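Acyl-coenzyme A oxidase 1 (Yarrowia lipolytica, PDB 5Y9D) oxidises acyl-CoA to (2E)-enoyl-CoA with its FAD cofactor, passing the electrons to oxygen to give hydrogen peroxide in peroxisomal fatty acid beta-oxidation. Local coordinates at residues T124-S129 with D263-G268. Sequence-based numbering, arbitrary orientation.
Sequences TRTRLS and DGVDNG. With FAD (flavin-adenine dinucleotide), chain C.
R127 reaches from its helix to the loop 263-268 and shows how one guanidinium can join two domains by a directed hydrogen bond and by charge. With CG anti to the backbone N (chi1 -169°) and the chain bent at chi2, CD passes beside V265 CA and the head faces G264 O and the D266 carboxylate, both on one side of its plane. R127 NH1 donates to G264 O (3.1 Å), approaching nearly along the C=O direction, but the bond is bent, the oxygen 29° out of the guanidinium plane. D266 comes over one face: its OD1 lies 3.0 Å from R127 NE, a salt bridge of charge alone, the two planes 44° apart. R127 NH1 also bonds R88 O, its NH2 bonds Y686 OH of the second subunit, and D266 OD2 accepts from H212 N. A methionine in place of R127 would probably leave G264 O without this donor and D266 without this nearby positive charge. Beside them, T126 and V265 cross roughly at right angles, T126 CB resting 3.8 Å from V265 CG2, while T126 OG1 bonds R262 NH1. The buried contact ties helix 122-142, flanked by helix 84-98, to the middle-domain loop, whose N267 lines the FAD pocket just before strand 268-272.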
ATOM      1  N   THR A 124     -19.088   0.172  -8.317  1.00 24.55           N
ATOM      2  CA  THR A 124     -20.218   0.740  -9.073  1.00 24.81           C
ATOM      3  C   THR A 124     -19.784   2.031  -9.761  1.00 26.21           C
ATOM      4  O   THR A 124     -20.229   2.367 -10.860  1.00 25.73           O
ATOM      5  CB  THR A 124     -21.389   1.119  -8.163  1.00 25.58           C
ATOM      6  OG1 THR A 124     -21.878  -0.029  -7.468  1.00 25.53           O
ATOM      7  CG2 THR A 124     -22.515   1.753  -8.988  1.00 26.50           C
ATOM      8  N   ARG A 125     -18.937   2.783  -9.090  1.00 24.83           N
ATOM      9  CA  ARG A 125     -18.470   3.989  -9.677  1.00 26.70           C
ATOM     10  C   ARG A 125     -17.775   3.655 -11.006  1.00 25.53           C
ATOM     11  O   ARG A 125     -18.138   4.173 -12.034  1.00 23.39           O
ATOM     12  CB  ARG A 125     -17.567   4.713  -8.685  1.00 29.85           C
ATOM     13  CG  ARG A 125     -17.175   6.103  -9.110  1.00 33.18           C
ATOM     14  CD  ARG A 125     -15.822   6.107  -9.815  1.00 34.61           C
ATOM     15  NE  ARG A 125     -15.580   7.436 -10.369  1.00 37.26           N
ATOM     16  CZ  ARG A 125     -15.177   8.484  -9.664  1.00 32.64           C
ATOM     17  NH1 ARG A 125     -14.963   8.361  -8.375  1.00 29.65           N
ATOM     18  NH2 ARG A 125     -14.997   9.657 -10.265  1.00 34.74           N
ATOM     19  N   THR A 126     -16.845   2.706 -11.002  1.00 26.41           N
ATOM     20  CA  THR A 126     -16.148   2.348 -12.227  1.00 25.95           C
ATOM     21  C   THR A 126     -17.073   1.744 -13.292  1.00 27.54           C
ATOM     22  O   THR A 126     -16.955   2.068 -14.503  1.00 23.84           O
ATOM     23  CB  THR A 126     -15.043   1.357 -11.918  1.00 25.81           C
ATOM     24  OG1 THR A 126     -14.174   1.939 -10.963  1.00 27.89           O
ATOM     25  CG2 THR A 126     -14.242   1.012 -13.160  1.00 25.96           C
ATOM     26  N   ARG A 127     -17.981   0.868 -12.842  1.00 26.85           N
ATOM     27  CA  ARG A 127     -18.827   0.127 -13.765  1.00 28.10           C
ATOM     28  C   ARG A 127     -19.830   1.050 -14.463  1.00 28.40           C
ATOM     29  O   ARG A 127     -20.252   0.817 -15.583  1.00 30.00           O
ATOM     30  CB  ARG A 127     -19.543  -1.026 -13.065  1.00 28.79           C
ATOM     31  CG  ARG A 127     -20.215  -1.991 -14.039  1.00 28.96           C
ATOM     32  CD  ARG A 127     -20.062  -3.409 -13.568  1.00 28.74           C
ATOM     33  NE  ARG A 127     -20.838  -4.356 -14.346  1.00 28.36           N
ATOM     34  CZ  ARG A 127     -21.363  -5.486 -13.864  1.00 29.81           C
ATOM     35  NH1 ARG A 127     -21.230  -5.834 -12.576  1.00 27.62           N
ATOM     36  NH2 ARG A 127     -22.035  -6.284 -14.683  1.00 30.21           N
ATOM     37  N   LEU A 128     -20.199   2.115 -13.804  1.00 28.24           N
ATOM     38  CA  LEU A 128     -21.025   3.105 -14.434  1.00 28.95           C
ATOM     39  C   LEU A 128     -20.165   3.979 -15.336  1.00 27.46           C
ATOM     40  O   LEU A 128     -20.543   4.383 -16.427  1.00 25.83           O
ATOM     41  CB  LEU A 128     -21.667   3.950 -13.347  1.00 30.27           C
ATOM     42  CG  LEU A 128     -22.638   5.013 -13.806  1.00 32.30           C
ATOM     43  CD1 LEU A 128     -23.693   4.406 -14.701  1.00 34.28           C
ATOM     44  CD2 LEU A 128     -23.262   5.637 -12.574  1.00 34.29           C
ATOM     45  N   SER A 129     -18.992   4.274 -14.837  1.00 28.06           N
ATOM     46  CA  SER A 129     -18.146   5.280 -15.405  1.00 29.33           C
ATOM     47  C   SER A 129     -17.648   4.893 -16.812  1.00 29.03           C
ATOM     48  O   SER A 129     -17.645   5.726 -17.699  1.00 31.81           O
ATOM     49  CB  SER A 129     -17.009   5.524 -14.422  1.00 31.34           C
ATOM     50  OG  SER A 129     -16.107   6.459 -14.908  1.00 37.49           O
ATOM     51  N   ASP A 263     -13.776  -5.751  -7.556  1.00 23.08           N
ATOM     52  CA  ASP A 263     -14.220  -7.036  -8.040  1.00 24.43           C
ATOM     53  C   ASP A 263     -15.602  -7.049  -8.614  1.00 23.11           C
ATOM     54  O   ASP A 263     -15.916  -7.934  -9.407  1.00 23.29           O
ATOM     55  CB  ASP A 263     -14.018  -8.119  -6.985  1.00 25.91           C
ATOM     56  CG  ASP A 263     -12.592  -8.711  -7.047  1.00 27.98           C
ATOM     57  OD1 ASP A 263     -12.038  -8.850  -8.158  1.00 28.42           O
ATOM     58  OD2 ASP A 263     -12.012  -9.022  -5.990  1.00 34.60           O
ATOM     59  N   GLY A 264     -16.395  -6.037  -8.284  1.00 23.56           N
ATOM     60  CA  GLY A 264     -17.700  -5.854  -8.894  1.00 22.98           C
ATOM     61  C   GLY A 264     -17.672  -5.367 -10.315  1.00 23.66           C
ATOM     62  O   GLY A 264     -18.718  -5.235 -10.913  1.00 25.15           O
ATOM     63  N   VAL A 265     -16.490  -5.087 -10.865  1.00 26.07           N
ATOM     64  CA  VAL A 265     -16.335  -4.565 -12.235  1.00 25.11           C
ATOM     65  C   VAL A 265     -15.916  -5.732 -13.082  1.00 25.11           C
ATOM     66  O   VAL A 265     -14.994  -6.426 -12.724  1.00 24.61           O
ATOM     67  CB  VAL A 265     -15.254  -3.471 -12.328  1.00 26.67           C
ATOM     68  CG1 VAL A 265     -15.185  -2.841 -13.733  1.00 27.78           C
ATOM     69  CG2 VAL A 265     -15.510  -2.395 -11.292  1.00 27.57           C
ATOM     70  N   ASP A 266     -16.598  -5.938 -14.208  1.00 27.08           N
ATOM     71  CA  ASP A 266     -16.414  -7.138 -15.018  1.00 27.48           C
ATOM     72  C   ASP A 266     -15.465  -6.836 -16.156  1.00 26.64           C
ATOM     73  O   ASP A 266     -15.872  -6.596 -17.283  1.00 28.03           O
ATOM     74  CB  ASP A 266     -17.755  -7.648 -15.548  1.00 28.70           C
ATOM     75  CG  ASP A 266     -18.475  -6.623 -16.394  1.00 31.00           C
ATOM     76  OD1 ASP A 266     -18.564  -5.434 -15.992  1.00 30.07           O
ATOM     77  OD2 ASP A 266     -18.949  -7.020 -17.475  1.00 34.48           O
ATOM     78  N   ASN A 267     -14.187  -6.828 -15.839  1.00 26.37           N
ATOM     79  CA  ASN A 267     -13.190  -6.422 -16.788  1.00 25.66           C
ATOM     80  C   ASN A 267     -12.946  -7.633 -17.650  1.00 23.75           C
ATOM     81  O   ASN A 267     -12.703  -8.740 -17.149  1.00 21.11           O
ATOM     82  CB  ASN A 267     -11.908  -5.961 -16.104  1.00 26.66           C
ATOM     83  CG  ASN A 267     -12.064  -4.623 -15.434  1.00 29.11           C
ATOM     84  OD1 ASN A 267     -11.732  -3.580 -16.005  1.00 28.79           O
ATOM     85  ND2 ASN A 267     -12.591  -4.632 -14.211  1.00 31.93           N
ATOM     86  N   GLY A 268     -13.045  -7.416 -18.945  1.00 22.65           N
ATOM     87  CA  GLY A 268     -12.923  -8.495 -19.890  1.00 23.52           C
ATOM     88  C   GLY A 268     -11.827  -8.250 -20.918  1.00 21.83           C
ATOM     89  O   GLY A 268     -11.289  -7.145 -21.065  1.00 21.68           O
TER
HETATM   90  PA  FAD C 701       3.073  -0.303 -19.210  1.00 27.47           P
HETATM   91  O1A FAD C 701       3.375  -1.610 -19.799  1.00 28.93           O
HETATM   92  O2A FAD C 701       2.967   0.905 -20.034  1.00 31.36           O
HETATM   93  O5B FAD C 701       4.141  -0.029 -18.097  1.00 26.96           O
HETATM   94  C5B FAD C 701       4.708  -1.021 -17.263  1.00 27.38           C
HETATM   95  C4B FAD C 701       5.705  -0.387 -16.308  1.00 28.49           C
HETATM   96  O4B FAD C 701       6.801   0.139 -17.035  1.00 28.79           O
HETATM   97  C3B FAD C 701       5.103   0.776 -15.562  1.00 29.91           C
HETATM   98  O3B FAD C 701       5.521   0.738 -14.213  1.00 34.55           O
HETATM   99  C2B FAD C 701       5.692   2.004 -16.188  1.00 28.02           C
HETATM  100  O2B FAD C 701       5.891   2.995 -15.203  1.00 26.24           O
HETATM  101  C1B FAD C 701       6.996   1.511 -16.756  1.00 27.16           C
HETATM  102  N9A FAD C 701       7.282   2.247 -17.991  1.00 26.99           N
HETATM  103  C8A FAD C 701       6.573   2.203 -19.111  1.00 26.78           C
HETATM  104  N7A FAD C 701       7.100   3.001 -20.040  1.00 26.95           N
HETATM  105  C5A FAD C 701       8.177   3.579 -19.512  1.00 28.95           C
HETATM  106  C6A FAD C 701       9.203   4.546 -19.951  1.00 28.70           C
HETATM  107  N6A FAD C 701       9.191   5.070 -21.181  1.00 27.76           N
HETATM  108  N1A FAD C 701      10.154   4.880 -19.084  1.00 28.17           N
HETATM  109  C2A FAD C 701      10.185   4.372 -17.865  1.00 27.08           C
HETATM  110  N3A FAD C 701       9.298   3.504 -17.394  1.00 27.64           N
HETATM  111  C4A FAD C 701       8.286   3.077 -18.158  1.00 27.45           C
HETATM  112  N1  FAD C 701      -7.870   0.235 -20.133  1.00 22.26           N
HETATM  113  C2  FAD C 701      -8.877   0.575 -20.934  1.00 23.09           C
HETATM  114  O2  FAD C 701      -8.619   0.953 -22.068  1.00 25.96           O
HETATM  115  N3  FAD C 701     -10.144   0.516 -20.556  1.00 23.13           N
HETATM  116  C4  FAD C 701     -10.504   0.122 -19.351  1.00 22.34           C
HETATM  117  O4  FAD C 701     -11.678   0.069 -19.018  1.00 19.68           O
HETATM  118  C4X FAD C 701      -9.461  -0.264 -18.408  1.00 22.67           C
HETATM  119  N5  FAD C 701      -9.757  -0.668 -17.184  1.00 22.03           N
HETATM  120  C5X FAD C 701      -8.791  -1.025 -16.352  1.00 25.35           C
HETATM  121  C6  FAD C 701      -9.138  -1.460 -15.105  1.00 24.19           C
HETATM  122  C7  FAD C 701      -8.174  -1.838 -14.226  1.00 24.60           C
HETATM  123  C7M FAD C 701      -8.588  -2.286 -12.857  1.00 25.75           C
HETATM  124  C8  FAD C 701      -6.754  -1.770 -14.631  1.00 24.94           C
HETATM  125  C8M FAD C 701      -5.654  -2.168 -13.703  1.00 25.26           C
HETATM  126  C9  FAD C 701      -6.406  -1.336 -15.880  1.00 24.71           C
HETATM  127  C9A FAD C 701      -7.379  -0.968 -16.761  1.00 25.28           C
HETATM  128  N10 FAD C 701      -7.045  -0.534 -18.042  1.00 25.05           N
HETATM  129  C10 FAD C 701      -8.084  -0.181 -18.887  1.00 23.34           C
HETATM  130  C1' FAD C 701      -5.662  -0.466 -18.495  1.00 26.85           C
HETATM  131  C2' FAD C 701      -4.854   0.595 -17.768  1.00 26.89           C
HETATM  132  O2' FAD C 701      -5.115   1.874 -18.307  1.00 24.79           O
HETATM  133  C3' FAD C 701      -3.387   0.264 -17.904  1.00 28.28           C
HETATM  134  O3' FAD C 701      -3.047  -0.575 -16.819  1.00 31.86           O
HETATM  135  C4' FAD C 701      -2.489   1.471 -17.812  1.00 31.24           C
HETATM  136  O4' FAD C 701      -2.624   2.274 -18.975  1.00 35.09           O
HETATM  137  C5' FAD C 701      -1.042   1.037 -17.646  1.00 34.14           C
HETATM  138  O5' FAD C 701      -0.613   0.389 -18.818  1.00 32.39           O
HETATM  139  P   FAD C 701       0.343  -0.857 -18.833  1.00 30.67           P
HETATM  140  O1P FAD C 701      -0.044  -1.818 -17.822  1.00 32.65           O
HETATM  141  O2P FAD C 701       0.396  -1.241 -20.244  1.00 32.64           O
HETATM  142  O3P FAD C 701       1.751  -0.344 -18.353  1.00 31.55           O